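Side-chain contacts in transcriptional regulator, HTH_3 family (Vibrio cholerae, PDB 1Y9Q), which probably binds DNA to regulate transcription through a helix-turn-helix domain, and holds zinc and D-methionine in its cupin domain: residues A[17-22]-A[68-73]; A[137-142]-A[146-151]; A[51-56]-A[90-95]; A[29-34]-A[39-44]; A[162-167]-A[173-178]. All coordinates share one frame; numbering follows the deposited sequence.

Contact 1: A[17-22]-A[68-73]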
# COMPACT_ATOMS: atom_id res chain seq x y z
N LYS A 17 4.91 -23.75 -7.47
CA LYS A 17 4.50 -24.53 -8.63
C LYS A 17 3.56 -25.65 -8.19
O LYS A 17 2.53 -25.89 -8.81
CB LYS A 17 5.73 -25.12 -9.33
CG LYS A 17 5.45 -25.72 -10.69
CD LYS A 17 6.72 -26.27 -11.32
CE LYS A 17 6.46 -26.87 -12.69
NZ LYS A 17 7.72 -27.35 -13.33
N ASN A 18 3.91 -26.33 -7.10
CA ASN A 18 3.08 -27.41 -6.59
C ASN A 18 1.70 -26.87 -6.23
O ASN A 18 0.68 -27.41 -6.66
CB ASN A 18 3.71 -28.05 -5.36
CG ASN A 18 3.06 -29.37 -4.99
OD1 ASN A 18 1.84 -29.46 -4.84
ND2 ASN A 18 3.88 -30.41 -4.84
N LEU A 19 1.66 -25.80 -5.44
CA LEU A 19 0.40 -25.20 -5.04
C LEU A 19 -0.43 -24.82 -6.26
O LEU A 19 -1.64 -25.10 -6.31
CB LEU A 19 0.64 -23.96 -4.17
CG LEU A 19 1.24 -24.20 -2.78
CD1 LEU A 19 1.56 -22.86 -2.11
CD2 LEU A 19 0.24 -24.99 -1.93
N ARG A 20 0.21 -24.20 -7.25
CA ARG A 20 -0.49 -23.79 -8.47
C ARG A 20 -1.02 -24.98 -9.26
O ARG A 20 -2.20 -25.03 -9.61
CB ARG A 20 0.43 -22.95 -9.37
CG ARG A 20 -0.24 -22.49 -10.66
CD ARG A 20 0.64 -21.54 -11.47
NE ARG A 20 1.84 -22.20 -12.01
CZ ARG A 20 1.84 -23.00 -13.07
NH1 ARG A 20 0.72 -23.27 -13.71
NH2 ARG A 20 2.98 -23.53 -13.49
N LYS A 21 -0.14 -25.93 -9.54
CA LYS A 21 -0.48 -27.13 -10.29
C LYS A 21 -1.55 -27.96 -9.58
O LYS A 21 -2.43 -28.53 -10.22
CB LYS A 21 0.76 -27.99 -10.51
CG LYS A 21 1.80 -27.38 -11.45
CD LYS A 21 1.36 -27.47 -12.90
CE LYS A 21 2.51 -27.14 -13.85
NZ LYS A 21 2.09 -27.17 -15.28
N SER A 22 -1.46 -28.05 -8.25
CA SER A 22 -2.43 -28.82 -7.49
C SER A 22 -3.82 -28.22 -7.67
O SER A 22 -4.82 -28.93 -7.59
CB SER A 22 -2.07 -28.84 -6.00
OG SER A 22 -0.88 -29.58 -5.78
N SER A 68 1.91 -20.20 5.48
CA SER A 68 2.56 -21.45 5.86
C SER A 68 2.61 -22.46 4.71
O SER A 68 3.51 -23.30 4.65
CB SER A 68 1.83 -22.10 7.04
OG SER A 68 1.86 -21.28 8.19
N ALA A 69 1.63 -22.38 3.81
CA ALA A 69 1.55 -23.31 2.68
C ALA A 69 2.79 -23.29 1.80
O ALA A 69 3.09 -24.28 1.12
CB ALA A 69 0.31 -22.99 1.84
N PHE A 70 3.52 -22.18 1.81
CA PHE A 70 4.73 -22.07 1.00
C PHE A 70 5.86 -22.98 1.49
O PHE A 70 6.88 -23.13 0.81
CB PHE A 70 5.22 -20.63 0.96
CG PHE A 70 4.51 -19.78 -0.05
CD1 PHE A 70 3.75 -18.68 0.35
CD2 PHE A 70 4.60 -20.07 -1.41
CE1 PHE A 70 3.08 -17.89 -0.59
CE2 PHE A 70 3.94 -19.29 -2.36
CZ PHE A 70 3.17 -18.20 -1.94
N PHE A 71 5.67 -23.59 2.66
CA PHE A 71 6.68 -24.46 3.24
C PHE A 71 6.13 -25.85 3.59
O PHE A 71 6.80 -26.65 4.25
CB PHE A 71 7.24 -23.79 4.49
CG PHE A 71 7.76 -22.40 4.24
CD1 PHE A 71 9.09 -22.19 3.90
CD2 PHE A 71 6.89 -21.31 4.28
CE1 PHE A 71 9.55 -20.90 3.61
CE2 PHE A 71 7.34 -20.02 4.00
CZ PHE A 71 8.68 -19.82 3.66
N ALA A 72 4.92 -26.15 3.13
CA ALA A 72 4.26 -27.41 3.41
C ALA A 72 5.02 -28.67 3.01
O ALA A 72 4.77 -29.75 3.54
CB ALA A 72 2.88 -27.42 2.77
N ASN A 73 5.94 -28.55 2.06
CA ASN A 73 6.73 -29.69 1.59
C ASN A 73 7.82 -30.05 2.59
O ASN A 73 8.33 -31.17 2.60
CB ASN A 73 7.37 -29.35 0.25
CG ASN A 73 8.32 -28.18 0.35
OD1 ASN A 73 9.54 -28.37 0.46
ND2 ASN A 73 7.78 -26.98 0.34

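Contact 2: A[137-142]-A[146-151]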
# COMPACT_ATOMS: atom_id res chain seq x y z
N MSE A 137 5.29 1.06 17.66
CA MSE A 137 5.06 0.78 16.25
C MSE A 137 3.72 1.37 15.82
O MSE A 137 2.96 1.84 16.66
CB MSE A 137 5.03 -0.74 16.02
CG MSE A 137 3.73 -1.38 16.50
SE MSE A 137 3.58 -3.24 16.02
CE MSE A 137 3.44 -3.04 14.09
N LYS A 138 3.46 1.37 14.52
CA LYS A 138 2.18 1.86 14.01
C LYS A 138 1.63 0.86 13.00
O LYS A 138 2.38 0.18 12.31
CB LYS A 138 2.33 3.25 13.38
CG LYS A 138 3.45 3.41 12.37
CD LYS A 138 3.45 4.84 11.82
CE LYS A 138 4.54 5.06 10.78
NZ LYS A 138 4.50 6.45 10.25
N VAL A 139 0.31 0.74 12.94
CA VAL A 139 -0.34 -0.20 12.03
C VAL A 139 -1.33 0.55 11.16
O VAL A 139 -2.17 1.30 11.66
CB VAL A 139 -1.10 -1.28 12.82
CG1 VAL A 139 -1.73 -2.29 11.88
CG2 VAL A 139 -0.14 -1.98 13.78
N PHE A 140 -1.24 0.35 9.85
CA PHE A 140 -2.14 1.04 8.93
C PHE A 140 -3.33 0.21 8.45
O PHE A 140 -3.18 -0.95 8.07
CB PHE A 140 -1.33 1.51 7.71
CG PHE A 140 -2.11 2.40 6.77
CD1 PHE A 140 -2.13 3.78 6.96
CD2 PHE A 140 -2.81 1.86 5.70
CE1 PHE A 140 -2.83 4.61 6.09
CE2 PHE A 140 -3.52 2.69 4.82
CZ PHE A 140 -3.53 4.06 5.02
N PHE A 141 -4.51 0.82 8.48
CA PHE A 141 -5.75 0.21 8.02
C PHE A 141 -6.88 1.23 8.15
O PHE A 141 -6.77 2.18 8.93
CB PHE A 141 -6.06 -1.09 8.79
CG PHE A 141 -6.40 -0.90 10.25
CD1 PHE A 141 -7.68 -0.51 10.63
CD2 PHE A 141 -5.46 -1.16 11.23
CE1 PHE A 141 -8.02 -0.38 11.97
CE2 PHE A 141 -5.78 -1.03 12.59
CZ PHE A 141 -7.06 -0.64 12.96
N ASP A 142 -7.95 1.05 7.38
CA ASP A 142 -9.07 1.98 7.40
C ASP A 142 -8.57 3.39 7.12
O ASP A 142 -9.00 4.36 7.76
CB ASP A 142 -9.80 1.94 8.74
CG ASP A 142 -10.48 0.61 9.00
OD1 ASP A 142 -10.80 -0.10 8.02
OD2 ASP A 142 -10.70 0.27 10.18
N HIS A 146 -2.30 3.69 13.17
CA HIS A 146 -2.68 3.58 14.57
C HIS A 146 -1.39 3.29 15.33
O HIS A 146 -0.73 2.29 15.07
CB HIS A 146 -3.68 2.42 14.76
CG HIS A 146 -4.87 2.50 13.86
ND1 HIS A 146 -4.79 2.28 12.50
CD2 HIS A 146 -6.16 2.82 14.12
CE1 HIS A 146 -5.98 2.45 11.96
NE2 HIS A 146 -6.83 2.78 12.92
N GLU A 147 -1.02 4.18 16.25
CA GLU A 147 0.21 4.01 17.02
C GLU A 147 -0.03 3.11 18.23
O GLU A 147 -1.02 3.25 18.94
CB GLU A 147 0.75 5.37 17.48
CG GLU A 147 2.27 5.50 17.35
CD GLU A 147 2.78 6.91 17.61
OE1 GLU A 147 2.02 7.89 17.43
OE2 GLU A 147 3.97 7.04 17.97
N LEU A 148 0.89 2.17 18.44
CA LEU A 148 0.79 1.22 19.53
C LEU A 148 2.10 1.11 20.31
O LEU A 148 3.15 0.89 19.73
CB LEU A 148 0.44 -0.17 18.99
CG LEU A 148 -0.82 -0.30 18.12
CD1 LEU A 148 -0.85 -1.69 17.50
CD2 LEU A 148 -2.05 -0.05 18.97
N GLN A 149 2.01 1.26 21.63
CA GLN A 149 3.18 1.16 22.48
C GLN A 149 3.25 -0.26 23.04
O GLN A 149 2.33 -1.06 22.84
CB GLN A 149 3.09 2.15 23.64
CG GLN A 149 2.93 3.59 23.21
CD GLN A 149 2.76 4.52 24.39
OE1 GLN A 149 3.62 4.57 25.27
NE2 GLN A 149 1.65 5.25 24.42
N GLN A 150 4.33 -0.56 23.76
CA GLN A 150 4.50 -1.88 24.35
C GLN A 150 3.27 -2.28 25.15
O GLN A 150 2.75 -1.50 25.94
CB GLN A 150 5.73 -1.90 25.27
CG GLN A 150 5.93 -3.25 25.97
CD GLN A 150 7.20 -3.31 26.81
OE1 GLN A 150 7.44 -2.46 27.66
NE2 GLN A 150 8.01 -4.33 26.58
N GLY A 151 2.80 -3.51 24.92
CA GLY A 151 1.63 -3.99 25.64
C GLY A 151 0.30 -3.67 24.98
O GLY A 151 -0.70 -4.32 25.27

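Contact 3: A[51-56]-A[90-95]. With MED (D-methionine), chain C.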
# COMPACT_ATOMS: atom_id res chain seq x y z
N PRO A 51 11.32 -13.46 -4.28
CA PRO A 51 10.13 -12.71 -3.87
C PRO A 51 10.24 -12.12 -2.47
O PRO A 51 10.90 -12.66 -1.59
CB PRO A 51 9.02 -13.74 -3.98
CG PRO A 51 9.72 -15.02 -3.63
CD PRO A 51 11.02 -14.90 -4.40
N THR A 52 9.58 -10.98 -2.28
CA THR A 52 9.59 -10.32 -0.98
C THR A 52 8.47 -10.96 -0.17
O THR A 52 7.62 -11.68 -0.71
CB THR A 52 9.29 -8.83 -1.12
OG1 THR A 52 8.01 -8.66 -1.75
CG2 THR A 52 10.36 -8.15 -1.98
N ILE A 53 8.47 -10.69 1.13
CA ILE A 53 7.44 -11.22 2.00
C ILE A 53 6.09 -10.68 1.53
O ILE A 53 5.09 -11.39 1.55
CB ILE A 53 7.68 -10.78 3.47
CG1 ILE A 53 8.94 -11.47 4.00
CG2 ILE A 53 6.45 -11.13 4.32
CD1 ILE A 53 9.29 -11.11 5.44
N ALA A 54 6.08 -9.43 1.08
CA ALA A 54 4.84 -8.83 0.61
C ALA A 54 4.30 -9.52 -0.64
O ALA A 54 3.08 -9.69 -0.79
CB ALA A 54 5.05 -7.34 0.34
N THR A 55 5.19 -9.92 -1.53
CA THR A 55 4.77 -10.60 -2.75
C THR A 55 4.22 -11.98 -2.41
O THR A 55 3.23 -12.42 -2.99
CB THR A 55 5.94 -10.71 -3.75
OG1 THR A 55 6.32 -9.40 -4.19
CG2 THR A 55 5.52 -11.53 -4.97
N LEU A 56 4.88 -12.66 -1.47
CA LEU A 56 4.44 -13.98 -1.02
C LEU A 56 3.00 -13.91 -0.51
O LEU A 56 2.18 -14.76 -0.85
CB LEU A 56 5.33 -14.51 0.10
CG LEU A 56 6.55 -15.35 -0.27
CD1 LEU A 56 7.45 -14.56 -1.20
CD2 LEU A 56 7.30 -15.75 0.99
N MSE A 90 13.33 -7.00 8.70
CA MSE A 90 12.14 -7.64 9.24
C MSE A 90 12.44 -9.12 9.39
O MSE A 90 12.84 -9.79 8.44
CB MSE A 90 10.96 -7.44 8.29
CG MSE A 90 9.68 -8.11 8.74
SE MSE A 90 8.20 -7.75 7.55
CE MSE A 90 7.02 -6.86 8.78
N LYS A 91 12.26 -9.63 10.60
CA LYS A 91 12.51 -11.03 10.86
C LYS A 91 11.22 -11.71 11.31
O LYS A 91 10.50 -11.19 12.16
CB LYS A 91 13.60 -11.17 11.92
CG LYS A 91 14.90 -10.50 11.50
CD LYS A 91 16.07 -10.88 12.39
CE LYS A 91 17.35 -10.21 11.91
NZ LYS A 91 17.66 -10.54 10.49
N ILE A 92 10.94 -12.87 10.72
CA ILE A 92 9.72 -13.62 11.03
C ILE A 92 10.00 -14.88 11.85
O ILE A 92 10.78 -15.74 11.44
CB ILE A 92 9.00 -14.08 9.74
CG1 ILE A 92 8.88 -12.92 8.75
CG2 ILE A 92 7.61 -14.62 10.09
CD1 ILE A 92 8.14 -11.73 9.27
N HIS A 93 9.36 -14.99 13.01
CA HIS A 93 9.51 -16.17 13.85
C HIS A 93 8.14 -16.83 13.94
O HIS A 93 7.26 -16.35 14.66
CB HIS A 93 9.99 -15.79 15.26
CG HIS A 93 10.17 -16.97 16.16
ND1 HIS A 93 10.19 -16.86 17.54
CD2 HIS A 93 10.32 -18.29 15.89
CE1 HIS A 93 10.34 -18.06 18.07
NE2 HIS A 93 10.42 -18.95 17.10
N THR A 94 7.95 -17.91 13.20
CA THR A 94 6.66 -18.60 13.22
C THR A 94 6.49 -19.41 14.50
O THR A 94 7.20 -20.38 14.74
CB THR A 94 6.51 -19.55 12.00
OG1 THR A 94 6.65 -18.79 10.79
CG2 THR A 94 5.14 -20.23 12.01
N LEU A 95 5.53 -18.99 15.33
CA LEU A 95 5.26 -19.68 16.59
C LEU A 95 4.33 -20.87 16.34
O LEU A 95 4.50 -21.94 16.92
CB LEU A 95 4.59 -18.73 17.58
CG LEU A 95 5.33 -17.44 17.97
CD1 LEU A 95 4.50 -16.68 19.00
CD2 LEU A 95 6.71 -17.77 18.53
N MED C . 0.32 -10.31 7.81
CA MED C . 1.72 -10.26 7.32
C MED C . 1.90 -9.15 6.28
O MED C . 0.98 -8.41 5.93
CB MED C . 2.68 -10.08 8.52
CG MED C . 4.17 -10.02 8.30
SD MED C . 4.65 -11.69 7.76
CE MED C . 4.29 -12.67 9.15
OXT MED C . 3.01 -8.98 5.76

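Contact 4: A[29-34]-A[39-44]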
# COMPACT_ATOMS: atom_id res chain seq x y z
N ALA A 29 -3.81 -17.39 -15.23
CA ALA A 29 -4.95 -17.37 -14.33
C ALA A 29 -4.47 -17.00 -12.92
O ALA A 29 -5.16 -16.31 -12.18
CB ALA A 29 -5.64 -18.73 -14.31
N THR A 30 -3.28 -17.48 -12.57
CA THR A 30 -2.72 -17.19 -11.25
C THR A 30 -2.35 -15.71 -11.19
O THR A 30 -2.46 -15.07 -10.14
CB THR A 30 -1.47 -18.07 -11.00
OG1 THR A 30 -1.84 -19.45 -11.08
CG2 THR A 30 -0.90 -17.80 -9.61
N ALA A 31 -1.93 -15.16 -12.32
CA ALA A 31 -1.57 -13.75 -12.37
C ALA A 31 -2.81 -12.90 -12.08
O ALA A 31 -2.76 -11.96 -11.30
CB ALA A 31 -1.01 -13.41 -13.75
N GLN A 32 -3.93 -13.26 -12.71
CA GLN A 32 -5.18 -12.51 -12.51
C GLN A 32 -5.67 -12.59 -11.07
O GLN A 32 -6.15 -11.60 -10.51
CB GLN A 32 -6.27 -13.05 -13.45
CG GLN A 32 -5.93 -12.93 -14.92
CD GLN A 32 -5.57 -11.51 -15.33
OE1 GLN A 32 -6.36 -10.59 -15.14
NE2 GLN A 32 -4.38 -11.34 -15.90
N LEU A 33 -5.55 -13.77 -10.47
CA LEU A 33 -5.99 -13.98 -9.10
C LEU A 33 -5.16 -13.22 -8.07
O LEU A 33 -5.71 -12.63 -7.14
CB LEU A 33 -5.94 -15.47 -8.75
CG LEU A 33 -6.94 -16.41 -9.42
CD1 LEU A 33 -6.59 -17.85 -9.09
CD2 LEU A 33 -8.35 -16.07 -8.94
N THR A 34 -3.84 -13.24 -8.24
CA THR A 34 -2.92 -12.61 -7.30
C THR A 34 -2.55 -11.15 -7.54
O THR A 34 -2.14 -10.46 -6.61
CB THR A 34 -1.59 -13.36 -7.26
OG1 THR A 34 -0.94 -13.21 -8.53
CG2 THR A 34 -1.80 -14.84 -6.97
N ALA A 39 4.72 -12.63 -15.74
CA ALA A 39 6.16 -12.62 -15.96
C ALA A 39 6.89 -12.90 -14.65
O ALA A 39 7.77 -13.75 -14.60
CB ALA A 39 6.59 -11.27 -16.53
N MSE A 40 6.52 -12.18 -13.60
CA MSE A 40 7.17 -12.38 -12.31
C MSE A 40 6.90 -13.78 -11.76
O MSE A 40 7.81 -14.42 -11.23
CB MSE A 40 6.70 -11.33 -11.30
CG MSE A 40 7.42 -11.41 -9.97
SE MSE A 40 7.01 -9.91 -8.83
CE MSE A 40 7.63 -8.49 -10.01
N LEU A 41 5.66 -14.25 -11.89
CA LEU A 41 5.31 -15.59 -11.42
C LEU A 41 6.17 -16.64 -12.11
O LEU A 41 6.61 -17.61 -11.49
CB LEU A 41 3.83 -15.87 -11.67
CG LEU A 41 2.83 -15.03 -10.87
CD1 LEU A 41 1.41 -15.29 -11.36
CD2 LEU A 41 2.93 -15.37 -9.39
N GLY A 42 6.42 -16.45 -13.40
CA GLY A 42 7.24 -17.39 -14.14
C GLY A 42 8.67 -17.38 -13.62
O GLY A 42 9.28 -18.44 -13.44
N GLN A 43 9.20 -16.19 -13.37
CA GLN A 43 10.56 -16.04 -12.86
C GLN A 43 10.70 -16.68 -11.48
O GLN A 43 11.72 -17.29 -11.17
CB GLN A 43 10.93 -14.56 -12.78
CG GLN A 43 10.88 -13.82 -14.11
CD GLN A 43 11.26 -12.35 -13.99
OE1 GLN A 43 10.69 -11.61 -13.19
NE2 GLN A 43 12.22 -11.92 -14.80
N ILE A 44 9.67 -16.53 -10.65
CA ILE A 44 9.72 -17.11 -9.31
C ILE A 44 9.76 -18.63 -9.38
O ILE A 44 10.56 -19.27 -8.69
CB ILE A 44 8.49 -16.68 -8.47
CG1 ILE A 44 8.55 -15.18 -8.18
CG2 ILE A 44 8.46 -17.46 -7.15
CD1 ILE A 44 7.31 -14.62 -7.49

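Contact 5: A[162-167]-A[173-178]. With ZN (zinc ion), chain B; MED (D-methionine), chain C.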
# COMPACT_ATOMS: atom_id res chain seq x y z
N HIS A 162 -2.90 -2.52 4.05
CA HIS A 162 -2.50 -2.31 5.44
C HIS A 162 -0.99 -2.27 5.53
O HIS A 162 -0.30 -2.38 4.53
CB HIS A 162 -3.08 -3.41 6.36
CG HIS A 162 -2.64 -4.80 6.04
ND1 HIS A 162 -3.09 -5.49 4.93
CD2 HIS A 162 -1.82 -5.66 6.71
CE1 HIS A 162 -2.57 -6.71 4.94
NE2 HIS A 162 -1.80 -6.83 6.00
N GLY A 163 -0.48 -2.08 6.74
CA GLY A 163 0.96 -2.02 6.89
C GLY A 163 1.41 -1.97 8.33
O GLY A 163 0.59 -1.80 9.24
N TYR A 164 2.71 -2.11 8.54
CA TYR A 164 3.30 -2.08 9.87
C TYR A 164 4.57 -1.24 9.82
O TYR A 164 5.30 -1.30 8.84
CB TYR A 164 3.67 -3.49 10.32
CG TYR A 164 2.70 -4.55 9.86
CD1 TYR A 164 2.71 -5.02 8.55
CD2 TYR A 164 1.75 -5.06 10.74
CE1 TYR A 164 1.80 -5.97 8.12
CE2 TYR A 164 0.83 -6.02 10.32
CZ TYR A 164 0.86 -6.47 9.01
OH TYR A 164 -0.05 -7.40 8.60
N ALA A 165 4.82 -0.48 10.88
CA ALA A 165 6.02 0.34 10.92
C ALA A 165 6.56 0.49 12.33
O ALA A 165 5.80 0.71 13.28
CB ALA A 165 5.72 1.72 10.33
N ALA A 166 7.87 0.36 12.47
CA ALA A 166 8.51 0.51 13.76
C ALA A 166 8.78 2.00 13.90
O ALA A 166 9.37 2.61 13.01
CB ALA A 166 9.82 -0.27 13.79
N VAL A 167 8.32 2.60 15.00
CA VAL A 167 8.54 4.02 15.22
C VAL A 167 9.88 4.17 15.94
O VAL A 167 10.65 5.09 15.66
CB VAL A 167 7.41 4.66 16.04
CG1 VAL A 167 7.57 6.17 16.06
CG2 VAL A 167 6.06 4.29 15.42
N PHE A 173 6.48 -7.55 17.73
CA PHE A 173 5.06 -7.74 17.99
C PHE A 173 4.58 -9.11 17.57
O PHE A 173 5.14 -9.73 16.66
CB PHE A 173 4.24 -6.65 17.28
CG PHE A 173 4.32 -6.69 15.77
CD1 PHE A 173 3.31 -7.28 15.02
CD2 PHE A 173 5.39 -6.10 15.10
CE1 PHE A 173 3.35 -7.28 13.62
CE2 PHE A 173 5.45 -6.10 13.70
CZ PHE A 173 4.42 -6.69 12.97
N GLN A 174 3.54 -9.59 18.24
CA GLN A 174 2.96 -10.87 17.89
C GLN A 174 1.89 -10.58 16.86
O GLN A 174 1.13 -9.62 17.00
CB GLN A 174 2.30 -11.55 19.09
CG GLN A 174 1.69 -12.90 18.71
CD GLN A 174 0.78 -13.46 19.78
OE1 GLN A 174 -0.27 -12.88 20.08
NE2 GLN A 174 1.17 -14.60 20.35
N ASN A 175 1.84 -11.39 15.81
CA ASN A 175 0.84 -11.21 14.77
C ASN A 175 0.07 -12.50 14.58
O ASN A 175 0.64 -13.52 14.22
CB ASN A 175 1.53 -10.79 13.46
CG ASN A 175 0.55 -10.53 12.33
OD1 ASN A 175 -0.56 -10.01 12.53
ND2 ASN A 175 0.96 -10.86 11.11
N ILE A 176 -1.23 -12.46 14.86
CA ILE A 176 -2.09 -13.62 14.67
C ILE A 176 -2.87 -13.37 13.39
O ILE A 176 -3.55 -12.34 13.27
CB ILE A 176 -3.11 -13.78 15.83
CG1 ILE A 176 -2.38 -14.11 17.13
CG2 ILE A 176 -4.13 -14.85 15.49
CD1 ILE A 176 -3.29 -14.05 18.35
N VAL A 177 -2.78 -14.28 12.42
CA VAL A 177 -3.52 -14.13 11.17
C VAL A 177 -4.60 -15.20 11.15
O VAL A 177 -4.30 -16.40 11.11
CB VAL A 177 -2.59 -14.30 9.95
CG1 VAL A 177 -3.38 -14.13 8.66
CG2 VAL A 177 -1.46 -13.28 10.01
N ALA A 178 -5.86 -14.78 11.21
CA ALA A 178 -6.98 -15.70 11.25
C ALA A 178 -7.72 -15.74 9.92
O ALA A 178 -8.27 -14.73 9.45
CB ALA A 178 -7.94 -15.31 12.37
ZN ZN B . -0.83 -8.62 6.93
N MED C . 0.32 -10.31 7.81
CA MED C . 1.72 -10.26 7.32
C MED C . 1.90 -9.15 6.28
O MED C . 0.98 -8.41 5.93
CB MED C . 2.68 -10.08 8.52
CG MED C . 4.17 -10.02 8.30
SD MED C . 4.65 -11.69 7.76
CE MED C . 4.29 -12.67 9.15
OXT MED C . 3.01 -8.98 5.76

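Contact 1: A[17-22]-A[68-73]
The Phe70 ring receives Leu19 obliquely, with CD1 of the leucine 4.2 Å from CD2 of the phenylalanine; within 68-73, Ser68 O lies in plane at the edge of the Phe71 ring. The contact lies within the helix-turn-helix domain, where the end of helix 5-22 packs on a short 3-10 segment, 68-70, that follows helix 53-63. One methyl of Leu19 does nearly all the work. Its CD1 lies 4.1 Å from Ala69 CB and 3.8 Å from Ala69 O, so it sits against both the methyl and the carbonyl of the same residue. Leu19 reaches this place because its CG is anti to the carbonyl carbon (chi1 -68°) and CD1 continues in an extended course. Phe70 starts out differently: its CB leaves the backbone away from helix 5-22, yet the ring comes back nearer and closes on the leucine. The ring is buried between helices, touching Ile12 of helix 5-22 as well as Leu56, Ile59 and Ala60 of helix 53-63. Across the two segments the joint is purely van der Waals, but a polar link lies beside it. One turn before Leu19, Gln15 NE2 donates a hydrogen bond to Ala69 O, the same oxygen that Leu19 CD1 touches.

Contact 2: A[137-142]-A[146-151]
Strands 137-141 and 146-148 run antiparallel at 151°, and Met137 with Leu148 and Val139 with His146 form the hydrogen-bonded pairs, flanking the non-hydrogen-bonded pair Lys138 and Glu147. This is a beta hairpin at one border of the four-stranded sheet of the cupin domain. Met137 N donates to Leu148 O at 3.0 Å, and the return bond from Leu148 N to Met137 O is 2.7 Å. Val139 N reaches His146 O at 2.8 Å. Val139 O is gripped twice: His146 N comes from above the carbonyl plane at 2.8 Å, and His146 ND1 at 2.9 Å, with the oxygen close to the imidazole plane. This second bond fixes the rotation of the His146 ring and leaves one of its faces over Phe141. The two rings form an offset stack, centroids 3.8 Å apart and planes at 9°. Phe141 gets there with CG between its backbone N and carbonyl carbon (chi1 68°), and its ring also stacks with Phe156 of the other sheet. On the same sheet face as His146, Val139 CG2 rests on Leu148 CD1 at 3.8 Å, and selenomethionine Met137 joins them toward Ile130 and Val132. Phe141 O lies at the edge of the imidazole, in its plane, 3.1 Å from His146 CE1.

Contact 3: A[51-56]-A[90-95]
Ile53 and Ile92 line the D-methionine pocket around the ligand's thioether, and Met90 packs beside them on Ile53. Ile53 and Ile92 reach toward each other tip to tip, with CD1 of Ile53 lying 3.8 Å from CG1 of Ile92. The same Ile53 methyl is 4.1 Å from SE of Met90, which is selenomethionine here, with an extended chain as far as its selenium and a bend at the last torsion. The two isoleucines share the ligand as well. CG2 of Ile53 is 3.9 Å from the ligand sulfur SD, while CD1 of Ile92 comes within 3.8 Å of that sulfur. Ile92 CG2 adds a contact of 4.0 Å to the ligand methyl CE. Thus Ile53 divides its branches: CG1, anti to the carbonyl carbon (chi1 -68°), carries CD1 to the strand, and CG2 is left for the ligand. In the fold, this joins the first turn of helix 53-63, in the helix-turn-helix domain, to strand 90-99, the border strand of the five-stranded sheet of the cupin domain. Phe84 touches both isoleucines, and Phe107 and Ile109 of strand 104-111 pack on Ile92. Thr52 occupies the N-cap position of the helix, its OG1 hydrogen-bonded to Thr55 OG1 at 3.1 Å, and Ile53 N is held by Asp87 OD1.

Contact 4: A[29-34]-A[39-44]
Helix segments 29-34 and 39-44 cross at 113° with their axes 9.9 Å apart at closest approach, and Ala31 and Leu41 are the residues whose CA atoms come nearest, at 7.2 Å. A single methyl, CD1 of Leu41, bridges the gap. It presses on the backbone as much as on side chains, lying 3.5 Å from Ala31 N. Around that point it touches Ala31 CB at 3.9 Å and Thr30 CG2 at 3.8 Å, and is more loosely neighboured by Thr34 OG1. Leu41 extends there with CG anti to its carbonyl carbon (chi1 -67°). The threonines bury polar atoms beside this methyl, and each has partners. Thr34 OG1 donates to Thr30 O at 2.9 Å and accepts from Val36 N, while Thr34 N reaches the same carbonyl from the opposite face of its plane. Thr30 OG1 bonds to Ser26 O, leaving its CG2 methyl for the leucine. Ile59 of helix 53-63 also packs on Leu41, tying the pair into the domain core. Two short helices, 27-34 and 38-45, crossing steeply after a short turn, form the helix-turn-helix motif, and Leu41 fills the angle between them here.

Contact 5: A[162-167]-A[173-178]
Zinc is gripped by Tyr164 OH and His162 NE2, each at 2.2 Å. D-methionine chelates the zinc through its amino N at 2.2 Å and carboxylate O at 2.1 Å, while His122 and Glu128 complete six ligating atoms. The metal and ligand O both lie at the edge of the Tyr164 ring, near its plane; Tyr164 OH to ligand O is 3.0 Å. Farther back, Tyr164 CD2 meets Phe173 CZ at 3.8 Å. These rings lie near parallel, planes at 18°, but are slid so far apart that they barely overlap. Phe173 CG stands between its backbone N and carbonyl carbon (chi1 64°), which turns the ring toward Tyr164. Asn175 flanks the ligand from the same strand, and Gln160 O holds His162 ND1, positioning the ring for the metal. Strands 162-166 and 171-178 belong to the two different sheets, which enclose the metal site characteristic of the cupin barrel.

Contacts 1 and 4 belong to the helix-turn-helix domain and meet where Arg20 CD lies 3.3 Å from Thr30 OG1. Contacts 2 and 5 belong to the cupin domain, their centres only 8 Å apart: strands 137-141 and 162-166 are sheet neighbours, with a probable hydrogen bond from Lys138 N to Ala165 O, 2.7 Å. Contact 3 is the junction. It touches contact 1 through Leu56 O and Phe70 CE1, 3.3 Å apart, and contact 4 through Pro51 CB and Ile44 CD1, 4.0 Å apart, and shares the D-methionine with contact 5, taking the thioether end while contact 5 holds the zinc-chelating end. Phe70 of contact 1 remains about 10 Å from the ligand, side chain to ligand.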